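Local coordinates for putative hydrolase (Acinetobacter sp. NBRC 100985, PDB 4XUK), which probably hydrolyses organophosphate triesters and lactones with a two-zinc centre of the metallo-beta-lactamase superfamily, at residues A[103-108]-A[184-189]; A[190-195]-A[203-208]. The protein carries 2 engineered substitutions. All blocks are in the same frame, centred on the assembly; numbering follows the deposited sequence.

Contact 1: A[103-108]-A[184-189]; sequences TILLTH and DDIQGF. With ZN (zinc ion), chain D.
Thr103 and Leu105 meet Ile186, Gln187 and Phe189 across the interface of the two mixed sheets of the metallo-beta-lactamase αβ/βα sandwich. Strand 103-105 is an inner strand of one sheet. Residues 184-189 carry the short edge strand 185-186 of the other and turn back through a type I' beta turn from Ile186 to Phe189, closed by reciprocal backbone bonds between those two residues. Gly188 sits in the turn at a positive phi of 85°, where a CB would press against the preceding carbonyl O.

The apolar part rests on the two methyl branches of Leu105, which serve different partners. Leu105 CD1 lies over one face of the Phe189 ring, displaced from the ring centre and 3.9 Å from Phe189 CG; at 4.2 Å from the centroid it forms a CH-pi contact. Leu105 CD2 reaches Ile186 CG2 at 3.9 Å, the two side chains running antiparallel where they pass. Ile70 and Tyr131, from the strands flanking 103-105, add to the packing: Ile70 touches Thr103, Leu105 and Phe189, while Tyr131 touches Thr103, Leu105 and Ile186.

One hydrogen bond joins the two segments. Gln187 NE2 donates to Thr103 OG1 at 2.8 Å, nearly straight (173°), with the oxygen in the amide plane. The Gln187 chain bends at chi2 (-85°) as its amide comes to the threonine hydroxyl, and OE1 has a weak hydrogen bond to Ser68 OG.

Beyond the strand, the chain runs into the metal site. His108 NE2 binds zinc at 2.3 Å, together with His110, His197 and Asp218. Thr107 OG1, itself bonded to Asp73 OD2, accepts from His108 ND1 at 2.8 Å within the imidazole plane, a second-shell bond that helps fix the ring's rotation.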
loop_
_atom_site.group_PDB
_atom_site.type_symbol
_atom_site.label_atom_id
_atom_site.label_comp_id
_atom_site.label_asym_id
_atom_site.label_seq_id
_atom_site.Cartn_x
_atom_site.Cartn_y
_atom_site.Cartn_z
ATOM N N THR A 103 -9.301 -22.095 -14.156
ATOM C CA THR A 103 -9.397 -22.715 -12.862
ATOM C C THR A 103 -9.686 -21.699 -11.741
ATOM O O THR A 103 -9.134 -20.625 -11.703
ATOM C CB THR A 103 -8.122 -23.458 -12.502
ATOM O OG1 THR A 103 -7.731 -24.291 -13.549
ATOM C CG2 THR A 103 -8.291 -24.258 -11.240
ATOM N N ILE A 104 -10.543 -22.099 -10.825
ATOM C CA ILE A 104 -10.818 -21.294 -9.643
ATOM C C ILE A 104 -10.552 -22.156 -8.411
ATOM O O ILE A 104 -11.121 -23.235 -8.274
ATOM C CB ILE A 104 -12.282 -20.784 -9.637
ATOM C CG1 ILE A 104 -12.526 -19.867 -10.844
ATOM C CG2 ILE A 104 -12.622 -20.087 -8.310
ATOM C CD1 ILE A 104 -13.956 -19.378 -11.001
ATOM N N LEU A 105 -9.658 -21.690 -7.543
ATOM C CA LEU A 105 -9.400 -22.365 -6.272
ATOM C C LEU A 105 -10.055 -21.573 -5.144
ATOM O O LEU A 105 -9.856 -20.357 -5.013
ATOM C CB LEU A 105 -7.898 -22.500 -6.006
ATOM C CG LEU A 105 -7.057 -23.129 -7.112
ATOM C CD1 LEU A 105 -5.577 -23.103 -6.752
ATOM C CD2 LEU A 105 -7.528 -24.526 -7.476
ATOM N N LEU A 106 -10.842 -22.266 -4.337
ATOM C CA LEU A 106 -11.517 -21.633 -3.212
ATOM C C LEU A 106 -10.835 -22.037 -1.911
ATOM O O LEU A 106 -10.661 -23.223 -1.643
ATOM C CB LEU A 106 -12.995 -22.054 -3.186
ATOM C CG LEU A 106 -13.790 -21.619 -4.423
ATOM C CD1 LEU A 106 -15.227 -22.081 -4.334
ATOM C CD2 LEU A 106 -13.722 -20.099 -4.640
ATOM N N THR A 107 -10.436 -21.060 -1.102
ATOM C CA THR A 107 -9.818 -21.392 0.178
ATOM C C THR A 107 -10.845 -22.015 1.110
ATOM O O THR A 107 -10.523 -22.913 1.891
ATOM C CB THR A 107 -9.184 -20.161 0.848
ATOM O OG1 THR A 107 -10.166 -19.121 0.990
ATOM C CG2 THR A 107 -8.001 -19.665 0.018
ATOM N N HIS A 108 -12.080 -21.530 1.005
ATOM C CA HIS A 108 -13.225 -22.055 1.752
ATOM C C HIS A 108 -14.510 -21.504 1.139
ATOM O O HIS A 108 -14.460 -20.678 0.225
ATOM C CB HIS A 108 -13.148 -21.711 3.255
ATOM C CG HIS A 108 -13.045 -20.247 3.553
ATOM N ND1 HIS A 108 -12.143 -19.413 2.922
ATOM C CD2 HIS A 108 -13.708 -19.473 4.451
ATOM C CE1 HIS A 108 -12.271 -18.188 3.403
ATOM N NE2 HIS A 108 -13.213 -18.201 4.327
ATOM N N ASP A 184 -3.148 -33.551 -3.136
ATOM C CA ASP A 184 -3.536 -33.197 -4.484
ATOM C C ASP A 184 -2.806 -31.928 -4.945
ATOM O O ASP A 184 -2.649 -31.010 -4.206
ATOM C CB ASP A 184 -5.052 -33.063 -4.629
ATOM C CG ASP A 184 -5.751 -34.372 -4.759
ATOM O OD1 ASP A 184 -5.084 -35.403 -4.713
ATOM O OD2 ASP A 184 -6.986 -34.402 -4.894
ATOM N N ASP A 185 -2.263 -31.949 -6.132
ATOM C CA ASP A 185 -1.720 -30.745 -6.746
ATOM C C ASP A 185 -2.697 -30.338 -7.837
ATOM O O ASP A 185 -3.156 -31.187 -8.599
ATOM C CB ASP A 185 -0.356 -31.028 -7.373
ATOM C CG ASP A 185 0.804 -30.823 -6.407
ATOM O OD1 ASP A 185 0.597 -30.817 -5.172
ATOM O OD2 ASP A 185 1.945 -30.680 -6.899
ATOM N N ILE A 186 -3.025 -29.052 -7.907
ATOM C CA ILE A 186 -3.920 -28.553 -8.948
ATOM C C ILE A 186 -3.263 -27.398 -9.678
ATOM O O ILE A 186 -2.989 -26.365 -9.065
ATOM C CB ILE A 186 -5.239 -28.049 -8.347
ATOM C CG1 ILE A 186 -5.859 -29.128 -7.462
ATOM C CG2 ILE A 186 -6.193 -27.593 -9.458
ATOM C CD1 ILE A 186 -6.826 -28.604 -6.438
ATOM N N GLN A 187 -3.020 -27.580 -10.979
ATOM C CA GLN A 187 -2.408 -26.551 -11.826
ATOM C C GLN A 187 -1.059 -26.101 -11.289
ATOM O O GLN A 187 -0.679 -24.933 -11.434
ATOM C CB GLN A 187 -3.333 -25.336 -11.961
ATOM C CG GLN A 187 -4.604 -25.590 -12.764
ATOM C CD GLN A 187 -4.388 -25.433 -14.264
ATOM O OE1 GLN A 187 -3.301 -25.705 -14.781
ATOM N NE2 GLN A 187 -5.429 -25.001 -14.968
ATOM N N GLY A 188 -0.345 -27.024 -10.653
ATOM C CA GLY A 188 0.958 -26.718 -10.094
ATOM C C GLY A 188 0.887 -26.105 -8.709
ATOM O O GLY A 188 1.923 -25.823 -8.104
ATOM N N PHE A 189 -0.328 -25.889 -8.209
ATOM C CA PHE A 189 -0.504 -25.396 -6.848
ATOM C C PHE A 189 -0.544 -26.557 -5.871
ATOM O O PHE A 189 -1.149 -27.595 -6.153
ATOM C CB PHE A 189 -1.796 -24.574 -6.711
ATOM C CG PHE A 189 -1.751 -23.242 -7.417
ATOM C CD1 PHE A 189 -1.897 -23.163 -8.801
ATOM C CD2 PHE A 189 -1.567 -22.073 -6.696
ATOM C CE1 PHE A 189 -1.863 -21.933 -9.454
ATOM C CE2 PHE A 189 -1.533 -20.849 -7.334
ATOM C CZ PHE A 189 -1.676 -20.774 -8.717
HETATM ZN ZN ZN D . -14.061 -16.761 5.912
#

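Contact 2: A[190-195]-A[203-208]; sequences KVINTA and SYELKT
Val191 CG1 and Tyr204 CG each stand anti to their own carbonyl carbon (chi1 -52° and -59°), and the methyl meets the ring at its edge, near its plane, 3.7 Å from Tyr204 CE1. On the opposite face of the sheet, Ile192 and Glu205 cross: CD1 of Ile192 lies 3.7 Å from Glu205 CB and also approaches OE1, at the end of the extended Glu205 chain.

These pairs sit on the antiparallel beta hairpin of strands 189-193 and 202-208. Val191 and Tyr204 form a non-hydrogen-bonded pair, flanked by the hydrogen-bonded pairs Lys190-Glu205 and Ile192-Ser203. Four backbone bonds join the strands: Lys190 N to Glu205 O at 2.9 Å, its return from Glu205 N to Lys190 O, and a reciprocal pair between Ile192 and Ser203. Between them, Tyr204 CA makes a CA-H...O contact with Lys190 O at 3.5 Å.

Lys190 extends on the same face as Ile192 and Glu205, and its CD comes 4.0 Å from Lys207 NZ. Lys190 NZ stands nearer the like-charged Lys207 NZ (4.9 Å) than Glu205 OE1, so a weak attraction to the carboxylate would probably be offset by repulsion.

Where strand 189-193 ends, the hydroxyls Thr194 OG1 and Ser203 OG lie 3.0 Å apart. Thr194 OG1 is hydrogen-bonded to His201 ND1, and Ser203 OG to Ile216 O. Asn193 OD1 accepts from Ala195 N at 3.0 Å, an Asx turn that bends the chain as it leaves the strand; the donor stands above the carbonyl plane.

Helix 240-257 packs on this end through Thr246 and Gln250, which touch Thr194. Strand 211-215 lies alongside 202-208, bonding through Phe215 and Ile213 to Tyr204 and Leu206, while strand 14-26 touches Leu206 and Thr208 through Val14.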
loop_
_atom_site.group_PDB
_atom_site.type_symbol
_atom_site.label_atom_id
_atom_site.label_comp_id
_atom_site.label_asym_id
_atom_site.label_seq_id
_atom_site.Cartn_x
_atom_site.Cartn_y
_atom_site.Cartn_z
ATOM N N LYS A 190 0.090 -26.391 -4.730
ATOM C CA LYS A 190 0.002 -27.346 -3.663
ATOM C C LYS A 190 -1.057 -26.973 -2.617
ATOM O O LYS A 190 -1.131 -25.877 -2.168
ATOM C CB LYS A 190 1.333 -27.546 -3.028
ATOM C CG LYS A 190 1.253 -28.479 -1.892
ATOM C CD LYS A 190 2.594 -28.756 -1.306
ATOM C CE LYS A 190 2.467 -29.518 -0.017
ATOM N NZ LYS A 190 3.815 -30.058 0.185
ATOM N N VAL A 191 -1.873 -27.927 -2.254
ATOM C CA VAL A 191 -2.928 -27.640 -1.290
ATOM C C VAL A 191 -2.443 -27.895 0.140
ATOM O O VAL A 191 -1.794 -28.906 0.426
ATOM C CB VAL A 191 -4.252 -28.392 -1.622
ATOM C CG1 VAL A 191 -4.660 -28.131 -3.068
ATOM C CG2 VAL A 191 -4.128 -29.881 -1.382
ATOM N N ILE A 192 -2.733 -26.951 1.029
ATOM C CA ILE A 192 -2.253 -27.024 2.402
ATOM C C ILE A 192 -3.410 -26.903 3.375
ATOM O O ILE A 192 -4.174 -25.927 3.340
ATOM C CB ILE A 192 -1.196 -25.927 2.672
ATOM C CG1 ILE A 192 -0.045 -26.075 1.667
ATOM C CG2 ILE A 192 -0.689 -25.982 4.111
ATOM C CD1 ILE A 192 0.997 -24.996 1.761
ATOM N N ASN A 193 -3.549 -27.898 4.245
ATOM C CA ASN A 193 -4.636 -27.868 5.196
ATOM C C ASN A 193 -4.402 -26.807 6.260
ATOM O O ASN A 193 -3.405 -26.839 6.992
ATOM C CB ASN A 193 -4.860 -29.236 5.838
ATOM C CG ASN A 193 -6.083 -29.251 6.725
ATOM O OD1 ASN A 193 -6.135 -28.551 7.736
ATOM N ND2 ASN A 193 -7.082 -30.038 6.347
ATOM N N THR A 194 -5.326 -25.857 6.332
ATOM C CA THR A 194 -5.256 -24.817 7.343
ATOM C C THR A 194 -6.635 -24.686 7.979
ATOM O O THR A 194 -7.191 -23.600 8.080
ATOM C CB THR A 194 -4.775 -23.476 6.751
ATOM O OG1 THR A 194 -5.603 -23.105 5.639
ATOM C CG2 THR A 194 -3.334 -23.586 6.286
ATOM N N ALA A 195 -7.183 -25.821 8.395
ATOM C CA ALA A 195 -8.511 -25.870 8.994
ATOM C C ALA A 195 -8.609 -25.122 10.315
ATOM O O ALA A 195 -7.616 -24.943 11.016
ATOM C CB ALA A 195 -8.947 -27.323 9.192
ATOM N N SER A 203 -5.156 -23.494 2.326
ATOM C CA SER A 203 -4.393 -22.456 1.651
ATOM C C SER A 203 -3.720 -23.097 0.443
ATOM O O SER A 203 -3.684 -24.323 0.341
ATOM C CB SER A 203 -3.361 -21.835 2.599
ATOM O OG SER A 203 -3.984 -21.368 3.784
ATOM N N TYR A 204 -3.195 -22.275 -0.468
ATOM C CA TYR A 204 -2.596 -22.780 -1.692
ATOM C C TYR A 204 -1.202 -22.197 -1.883
ATOM O O TYR A 204 -1.017 -20.977 -1.816
ATOM C CB TYR A 204 -3.484 -22.433 -2.893
ATOM C CG TYR A 204 -4.877 -23.001 -2.786
ATOM C CD1 TYR A 204 -5.111 -24.354 -3.014
ATOM C CD2 TYR A 204 -5.959 -22.192 -2.447
ATOM C CE1 TYR A 204 -6.381 -24.885 -2.914
ATOM C CE2 TYR A 204 -7.243 -22.718 -2.347
ATOM C CZ TYR A 204 -7.441 -24.064 -2.574
ATOM O OH TYR A 204 -8.713 -24.605 -2.478
ATOM N N GLU A 205 -0.218 -23.068 -2.109
ATOM C CA GLU A 205 1.158 -22.618 -2.315
ATOM C C GLU A 205 1.606 -22.787 -3.769
ATOM O O GLU A 205 1.451 -23.864 -4.367
ATOM C CB GLU A 205 2.118 -23.348 -1.375
ATOM C CG GLU A 205 3.553 -22.822 -1.451
ATOM C CD GLU A 205 4.464 -23.476 -0.434
ATOM O OE1 GLU A 205 4.035 -24.460 0.204
ATOM O OE2 GLU A 205 5.606 -23.001 -0.279
ATOM N N LEU A 206 2.148 -21.705 -4.321
ATOM C CA LEU A 206 2.685 -21.665 -5.677
ATOM C C LEU A 206 4.188 -21.484 -5.561
ATOM O O LEU A 206 4.652 -20.448 -5.088
ATOM C CB LEU A 206 2.118 -20.461 -6.438
ATOM C CG LEU A 206 1.931 -20.461 -7.969
ATOM C CD1 LEU A 206 2.419 -19.166 -8.606
ATOM C CD2 LEU A 206 2.545 -21.667 -8.651
ATOM N N LYS A 207 4.955 -22.482 -5.974
ATOM C CA LYS A 207 6.409 -22.317 -6.009
ATOM C C LYS A 207 6.879 -21.943 -7.409
ATOM O O LYS A 207 6.650 -22.669 -8.377
ATOM C CB LYS A 207 7.122 -23.573 -5.497
ATOM C CG LYS A 207 6.697 -23.966 -4.084
ATOM C CD LYS A 207 7.504 -25.141 -3.537
ATOM C CE LYS A 207 6.775 -25.826 -2.379
ATOM N NZ LYS A 207 5.628 -26.669 -2.846
ATOM N N THR A 208 7.519 -20.784 -7.514
ATOM C CA THR A 208 8.096 -20.349 -8.771
ATOM C C THR A 208 9.609 -20.323 -8.613
ATOM O O THR A 208 10.138 -20.645 -7.546
ATOM C CB THR A 208 7.605 -18.946 -9.142
ATOM O OG1 THR A 208 8.212 -17.983 -8.271
ATOM C CG2 THR A 208 6.088 -18.857 -8.991
#

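In the fold
Contact 1 joins the two sheets of the sandwich, and contact 2 continues directly from it along the chain, pairing the next two strands of the second sheet. Their centres lie about 8 Å apart. Tyr204 connects them most directly: its OH is 2.5 Å from Leu106 O, a probable hydrogen bond, and its CE2 packs 3.7 Å from Leu105 CB. Phe189 CE2 likewise meets Leu206 CG at 3.5 Å. Both contacts lead toward the zinc centre. The 103-108 segment ends in the ligand His108, and beyond the 190-195 segment comes His197, another ligand of the same zinc; the Thr194 side chain is about 11 Å from a bound zinc.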